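Long-range contacts in acyl-CoA synthetase (AMP-forming)/AMP-acid ligase II-like protein (Dyadobacter fermentans, PDB 4GS5), which probably works as an ATP-dependent, AMP-forming ligase that joins medium-chain fatty acids to coenzyme A: residues A[62-66]-A[94-98]; A[294-298]-A[324-328]. All blocks are in the same frame, centred on the assembly; numbering follows the deposited sequence.

Contact 1: residues A[62-66]-A[94-98]; sequences LAASA and MMLVR
The selenium of M94, a selenomethionine here, presses against the side of L62, with SE 3.6 Å from L62 CD2, and the two side chains cross obliquely. The M94 chain is bent on the way: the turn at chi2 (-67°) sets the selenium, and the one at chi3 swings CE back over the adjoining helical turn, 3.9 Å from A66 N and also near S65 OG. V97 fills the next place along. Its CG1, set anti to the backbone N (171°), lies 3.8 Å from A66 CB and 3.6 Å from L62 O, a carbonyl that already receives the helical bond from A66 N. With only a methyl at A66 the backbones come close together: A66 CB sits 3.8 Å from R98 CA, and R98 CG packs against the same methyl. Helices 59-72 and 90-102 meet steeply here, their local axes 9.3 Å apart at closest approach and crossing at -77°. Both belong to the large N-terminal part of the adenylate-forming (ANL) fold: helix 59-72 follows strands 40-46 and 52-58, between which probably runs the family's glycine-rich phosphate-binding loop, while helix 90-102 lies in sequence between the neighbouring parallel strands 80-83 and 105-109. On the polar side one water bridges the helices, donating to S65 OG at 2.7 Å and accepting from R98 NH2 at 2.8 Å. That water lies at the edge of the R98 guanidinium, in its plane, as does the selenium of M95, while M94 CB sits over the centre of one face; together they would restrict the group's rotation. W104 and S186 also touch R98. Further out, W34 and F30 of helix 22-36 back L62 and V97 respectively.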
ATOM      1  N   LEU A  62     -19.825   2.183   3.486  1.00 35.89           N
ATOM      2  CA  LEU A  62     -19.780   1.407   2.258  1.00 37.56           C
ATOM      3  C   LEU A  62     -20.316   2.208   1.074  1.00 38.45           C
ATOM      4  O   LEU A  62     -19.739   2.178  -0.015  1.00 31.42           O
ATOM      5  CB  LEU A  62     -20.576   0.105   2.433  1.00 38.73           C
ATOM      6  CG  LEU A  62     -20.002  -0.834   3.508  1.00 39.27           C
ATOM      7  CD1 LEU A  62     -20.926  -2.005   3.808  1.00 36.09           C
ATOM      8  CD2 LEU A  62     -18.611  -1.329   3.118  1.00 37.82           C
ATOM      9  N   ALA A  63     -21.424   2.915   1.287  1.00 38.62           N
ATOM     10  CA  ALA A  63     -22.041   3.698   0.223  1.00 37.59           C
ATOM     11  C   ALA A  63     -21.126   4.843  -0.236  1.00 37.13           C
ATOM     12  O   ALA A  63     -21.041   5.142  -1.424  1.00 38.59           O
ATOM     13  CB  ALA A  63     -23.410   4.243   0.670  1.00 38.63           C
ATOM     14  N   ALA A  64     -20.469   5.491   0.717  1.00 35.06           N
ATOM     15  CA  ALA A  64     -19.563   6.588   0.417  1.00 37.95           C
ATOM     16  C   ALA A  64     -18.389   6.077  -0.404  1.00 32.64           C
ATOM     17  O   ALA A  64     -17.994   6.693  -1.387  1.00 30.45           O
ATOM     18  CB  ALA A  64     -19.068   7.236   1.697  1.00 40.15           C
ATOM     19  N   SER A  65     -17.862   4.924  -0.009  1.00 34.47           N
ATOM     20  CA  SER A  65     -16.716   4.312  -0.671  1.00 33.10           C
ATOM     21  C   SER A  65     -17.025   3.931  -2.124  1.00 31.75           C
ATOM     22  O   SER A  65     -16.268   4.262  -3.040  1.00 30.73           O
ATOM     23  CB  SER A  65     -16.255   3.097   0.137  1.00 34.89           C
ATOM     24  OG  SER A  65     -15.142   2.483  -0.451  1.00 35.84           O
ATOM     25  N   ALA A  66     -18.136   3.228  -2.319  1.00 27.62           N
ATOM     26  CA  ALA A  66     -18.652   2.917  -3.650  1.00 28.18           C
ATOM     27  C   ALA A  66     -18.831   4.160  -4.512  1.00 27.91           C
ATOM     28  O   ALA A  66     -18.415   4.168  -5.665  1.00 29.45           O
ATOM     29  CB  ALA A  66     -19.998   2.177  -3.541  1.00 27.41           C
HETATM   30  N   MSE A  94     -16.745  -5.391  -1.409  1.00 37.47           N
HETATM   31  CA  MSE A  94     -16.837  -4.031  -1.949  1.00 35.55           C
HETATM   32  C   MSE A  94     -17.236  -4.011  -3.433  1.00 31.48           C
HETATM   33  O   MSE A  94     -17.880  -3.070  -3.901  1.00 29.14           O
HETATM   34  CB  MSE A  94     -15.564  -3.209  -1.697  1.00 37.02           C
HETATM   35  CG  MSE A  94     -15.517  -2.570  -0.306  1.00 46.05           C
HETATM   36 SE   MSE A  94     -16.873  -1.167   0.006  0.52 55.94          SE
HETATM   37  CE  MSE A  94     -17.118  -0.537  -1.807  1.00 43.51           C
HETATM   38  N   MSE A  95     -16.875  -5.049  -4.177  1.00 31.07           N
HETATM   39  CA  MSE A  95     -17.284  -5.102  -5.579  1.00 31.14           C
HETATM   40  C   MSE A  95     -18.806  -5.224  -5.684  1.00 35.81           C
HETATM   41  O   MSE A  95     -19.424  -4.674  -6.617  1.00 29.97           O
HETATM   42  CB  MSE A  95     -16.597  -6.263  -6.303  1.00 29.58           C
HETATM   43  CG  MSE A  95     -15.111  -6.048  -6.537  1.00 28.12           C
HETATM   44 SE   MSE A  95     -14.799  -4.540  -7.722  0.47 27.96          SE
HETATM   45  CE  MSE A  95     -15.600  -5.249  -9.341  1.00 31.53           C
ATOM     46  N   LEU A  96     -19.412  -5.934  -4.723  1.00 33.16           N
ATOM     47  CA  LEU A  96     -20.872  -6.105  -4.698  1.00 33.81           C
ATOM     48  C   LEU A  96     -21.583  -4.802  -4.363  1.00 35.45           C
ATOM     49  O   LEU A  96     -22.590  -4.456  -4.979  1.00 36.26           O
ATOM     50  CB  LEU A  96     -21.277  -7.173  -3.680  1.00 40.73           C
ATOM     51  CG  LEU A  96     -20.607  -8.540  -3.840  1.00 38.05           C
ATOM     52  CD1 LEU A  96     -21.155  -9.502  -2.799  1.00 42.50           C
ATOM     53  CD2 LEU A  96     -20.835  -9.071  -5.246  1.00 34.32           C
ATOM     54  N   VAL A  97     -21.057  -4.093  -3.366  1.00 36.08           N
ATOM     55  CA  VAL A  97     -21.590  -2.799  -2.960  1.00 35.95           C
ATOM     56  C   VAL A  97     -21.556  -1.805  -4.108  1.00 33.13           C
ATOM     57  O   VAL A  97     -22.566  -1.155  -4.404  1.00 34.54           O
ATOM     58  CB  VAL A  97     -20.811  -2.215  -1.757  1.00 37.62           C
ATOM     59  CG1 VAL A  97     -21.234  -0.768  -1.497  1.00 32.45           C
ATOM     60  CG2 VAL A  97     -21.036  -3.081  -0.516  1.00 41.40           C
ATOM     61  N   ARG A  98     -20.395  -1.682  -4.757  1.00 34.26           N
ATOM     62  CA  ARG A  98     -20.275  -0.820  -5.940  1.00 31.55           C
ATOM     63  C   ARG A  98     -21.301  -1.238  -6.987  1.00 31.08           C
ATOM     64  O   ARG A  98     -22.028  -0.409  -7.529  1.00 35.23           O
ATOM     65  CB  ARG A  98     -18.865  -0.896  -6.533  1.00 29.44           C
ATOM     66  CG  ARG A  98     -17.792  -0.264  -5.661  1.00 30.19           C
ATOM     67  CD  ARG A  98     -16.398  -0.759  -6.056  1.00 34.13           C
ATOM     68  NE  ARG A  98     -15.374  -0.291  -5.127  1.00 34.31           N
ATOM     69  CZ  ARG A  98     -14.208  -0.897  -4.928  1.00 35.67           C
ATOM     70  NH1 ARG A  98     -13.908  -2.003  -5.594  1.00 43.94           N
ATOM     71  NH2 ARG A  98     -13.343  -0.400  -4.065  1.00 34.39           N
TER
HETATM   72  O   HOH W   1     -15.050   1.558  -2.950  1.00 36.20           O

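Contact 2: residues A[294-298]-A[324-328]; sequences QKLVL and ENPKH. With EDO (1,2-ethanediol), chain Y.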
ATOM      1  N   GLN A 294      18.776  18.300  10.521  1.00 25.88           N
ATOM      2  CA  GLN A 294      19.203  17.038  11.107  1.00 30.75           C
ATOM      3  C   GLN A 294      20.566  16.657  10.520  1.00 31.00           C
ATOM      4  O   GLN A 294      20.762  16.695   9.309  1.00 31.19           O
ATOM      5  CB  GLN A 294      18.152  15.966  10.840  1.00 29.17           C
ATOM      6  CG  GLN A 294      16.783  16.336  11.406  1.00 30.29           C
ATOM      7  CD  GLN A 294      15.727  15.291  11.085  1.00 34.74           C
ATOM      8  OE1 GLN A 294      15.267  15.195   9.951  1.00 29.54           O
ATOM      9  NE2 GLN A 294      15.342  14.501  12.090  1.00 36.11           N
ATOM     10  N   LYS A 295      21.508  16.323  11.393  1.00 29.98           N
ATOM     11  CA  LYS A 295      22.868  16.001  10.990  1.00 31.37           C
ATOM     12  C   LYS A 295      23.093  14.501  11.152  1.00 30.25           C
ATOM     13  O   LYS A 295      22.974  13.958  12.258  1.00 28.19           O
ATOM     14  CB  LYS A 295      23.871  16.753  11.867  1.00 31.87           C
ATOM     15  CG  LYS A 295      25.329  16.563  11.446  1.00 45.58           C
ATOM     16  CD  LYS A 295      26.329  16.786  12.599  1.00 51.71           C
ATOM     17  CE  LYS A 295      26.128  18.109  13.301  1.00 58.70           C
ATOM     18  NZ  LYS A 295      27.167  18.340  14.357  1.00 63.90           N
ATOM     19  N   LEU A 296      23.440  13.843  10.055  1.00 25.58           N
ATOM     20  CA  LEU A 296      23.684  12.408  10.063  1.00 24.88           C
ATOM     21  C   LEU A 296      24.950  12.165  10.872  1.00 25.74           C
ATOM     22  O   LEU A 296      25.946  12.875  10.697  1.00 25.52           O
ATOM     23  CB  LEU A 296      23.887  11.904   8.627  1.00 20.81           C
ATOM     24  CG  LEU A 296      24.151  10.400   8.474  1.00 29.11           C
ATOM     25  CD1 LEU A 296      22.897   9.600   8.752  1.00 27.72           C
ATOM     26  CD2 LEU A 296      24.649  10.108   7.061  1.00 30.76           C
ATOM     27  N   VAL A 297      24.910  11.166  11.756  1.00 24.32           N
ATOM     28  CA  VAL A 297      26.096  10.770  12.503  1.00 25.76           C
ATOM     29  C   VAL A 297      26.265   9.260  12.495  1.00 26.55           C
ATOM     30  O   VAL A 297      25.361   8.539  12.082  1.00 25.09           O
ATOM     31  CB  VAL A 297      26.031  11.269  13.941  1.00 26.24           C
ATOM     32  CG1 VAL A 297      25.952  12.797  13.946  1.00 26.10           C
ATOM     33  CG2 VAL A 297      24.819  10.643  14.675  1.00 29.03           C
ATOM     34  N   LEU A 298      27.421   8.792  12.941  1.00 27.90           N
ATOM     35  CA  LEU A 298      27.682   7.364  13.021  1.00 31.01           C
ATOM     36  C   LEU A 298      28.033   6.961  14.455  1.00 31.85           C
ATOM     37  O   LEU A 298      28.855   7.605  15.118  1.00 31.65           O
ATOM     38  CB  LEU A 298      28.814   6.987  12.057  1.00 30.22           C
ATOM     39  CG  LEU A 298      29.290   5.539  12.034  1.00 30.07           C
ATOM     40  CD1 LEU A 298      28.155   4.597  11.633  1.00 31.92           C
ATOM     41  CD2 LEU A 298      30.468   5.414  11.083  1.00 30.42           C
ATOM     42  N   GLU A 324      25.873  12.982   2.177  1.00 28.45           N
ATOM     43  CA  GLU A 324      25.341  11.766   2.824  1.00 30.23           C
ATOM     44  C   GLU A 324      26.363  11.029   3.702  1.00 28.62           C
ATOM     45  O   GLU A 324      26.146   9.884   4.119  1.00 32.11           O
ATOM     46  CB  GLU A 324      24.721  10.831   1.771  1.00 26.75           C
ATOM     47  CG  GLU A 324      23.597  11.537   1.021  1.00 30.06           C
ATOM     48  CD  GLU A 324      22.924  10.689  -0.023  1.00 35.38           C
ATOM     49  OE1 GLU A 324      23.029   9.441   0.031  1.00 37.56           O
ATOM     50  OE2 GLU A 324      22.273  11.294  -0.896  1.00 37.77           O
ATOM     51  N   ASN A 325      27.467  11.713   3.977  1.00 28.18           N
ATOM     52  CA  ASN A 325      28.561  11.228   4.805  1.00 27.66           C
ATOM     53  C   ASN A 325      28.283  11.598   6.275  1.00 30.98           C
ATOM     54  O   ASN A 325      27.996  12.759   6.571  1.00 33.63           O
ATOM     55  CB  ASN A 325      29.842  11.921   4.311  1.00 33.85           C
ATOM     56  CG  ASN A 325      31.097  11.356   4.922  1.00 44.72           C
ATOM     57  OD1 ASN A 325      31.082  10.283   5.518  1.00 49.14           O
ATOM     58  ND2 ASN A 325      32.203  12.083   4.781  1.00 51.95           N
ATOM     59  N   PRO A 326      28.352  10.621   7.199  1.00 30.29           N
ATOM     60  CA  PRO A 326      28.187  10.941   8.629  1.00 29.76           C
ATOM     61  C   PRO A 326      29.141  12.066   9.045  1.00 34.25           C
ATOM     62  O   PRO A 326      30.322  11.997   8.710  1.00 31.10           O
ATOM     63  CB  PRO A 326      28.594   9.640   9.327  1.00 29.49           C
ATOM     64  CG  PRO A 326      28.284   8.553   8.301  1.00 30.36           C
ATOM     65  CD  PRO A 326      28.533   9.175   6.957  1.00 32.31           C
ATOM     66  N   LYS A 327      28.643  13.067   9.767  1.00 38.26           N
ATOM     67  CA  LYS A 327      29.440  14.266  10.073  1.00 37.98           C
ATOM     68  C   LYS A 327      30.213  14.130  11.375  1.00 40.77           C
ATOM     69  O   LYS A 327      30.981  15.014  11.760  1.00 45.07           O
ATOM     70  CB  LYS A 327      28.548  15.504  10.142  1.00 41.71           C
ATOM     71  CG  LYS A 327      27.714  15.734   8.900  1.00 46.21           C
ATOM     72  CD  LYS A 327      28.566  16.171   7.729  1.00 48.97           C
ATOM     73  CE  LYS A 327      27.736  16.279   6.462  1.00 48.63           C
ATOM     74  NZ  LYS A 327      28.580  16.730   5.328  1.00 52.36           N
ATOM     75  N   HIS A 328      29.983  13.028  12.071  1.00 35.32           N
ATOM     76  CA  HIS A 328      30.687  12.756  13.306  1.00 35.30           C
ATOM     77  C   HIS A 328      30.588  11.269  13.591  1.00 34.61           C
ATOM     78  O   HIS A 328      29.602  10.622  13.229  1.00 34.79           O
ATOM     79  CB  HIS A 328      30.071  13.546  14.454  1.00 42.29           C
ATOM     80  CG  HIS A 328      30.912  13.557  15.691  1.00 51.46           C
ATOM     81  ND1 HIS A 328      30.673  12.722  16.762  1.00 56.46           N
ATOM     82  CD2 HIS A 328      32.005  14.287  16.017  1.00 56.06           C
ATOM     83  CE1 HIS A 328      31.575  12.946  17.703  1.00 59.57           C
ATOM     84  NE2 HIS A 328      32.397  13.889  17.273  1.00 61.28           N
TER
HETATM   85  C1  EDO Y 424      20.011  11.676  -3.271  1.00 41.05           C
HETATM   86  O1  EDO Y 424      18.895  12.567  -3.217  1.00 39.13           O
HETATM   87  C2  EDO Y 424      19.868  10.583  -2.230  1.00 40.50           C
HETATM   88  O2  EDO Y 424      20.809   9.548  -2.522  1.00 43.34           O
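The ring of P326 bears on strand 295-301: its CD meets L296 CD2 at 4.0 Å and its CB meets L298 CB at 3.8 Å, so the ring spans two leucines. H328 touches V297 through its CB, and its imidazole leads away from the strand to meet the ring of Y330 with the planes about 55° apart; the carboxylate of E324 also heads away. What E324 gives the contact is its backbone carbonyl, whose O lies 3.3 Å from L296 CD2, a methyl carried there by a CG anti to the backbone N. An alanine in place of E324 would keep that carbonyl but would probably cost an ethanediol, itself probably from the crystallisation liquor, its weak and doubtful bond to the carboxylate. Two backbone bonds bracket V297. K327 N donates to L296 O at 2.9 Å, almost straight at 178° although the donor is tilted 30° from the carbonyl plane, and L298 N donates to H328 O, also at 2.9 Å. On the loop side the bonds use two successive residues, K327 and H328, just before the chain enters strand 329-332, which runs parallel to 295-301 in the small sheet of the C-terminal domain. Helices 262-276 and 306-319 close over the P326 side through I269 and I316. At the outer margin the shafts of two lysines cross, K295 CD lying 3.6 Å from K327 CB. Their charged ends part company, and K327 NZ bonds to T322 O. The hold therefore rests largely on two backbone bonds, which do not depend on side-chain identity, with the lysine methylenes adding apolar packing and the separation of the ammonium groups probably easing their repulsion.

Overall arrangement
Contact 1 and contact 2 share no helix or strand: their centres are 49 Å apart, on opposite sides of the chain's centre, and neither touches the other. Contact 1 is wholly buried and joins two helices of the large N-terminal part; its grip is apolar packing around selenium and small residues, with a single water joining the polar ends. Contact 2, in the small C-terminal domain, is only partly buried and fastens the loop before an edge strand to the middle strand of a three-stranded sheet. There the backbone supplies the hydrogen bonds, leucine and proline face inward toward covering helices, and charged or aromatic ends reach toward the surface.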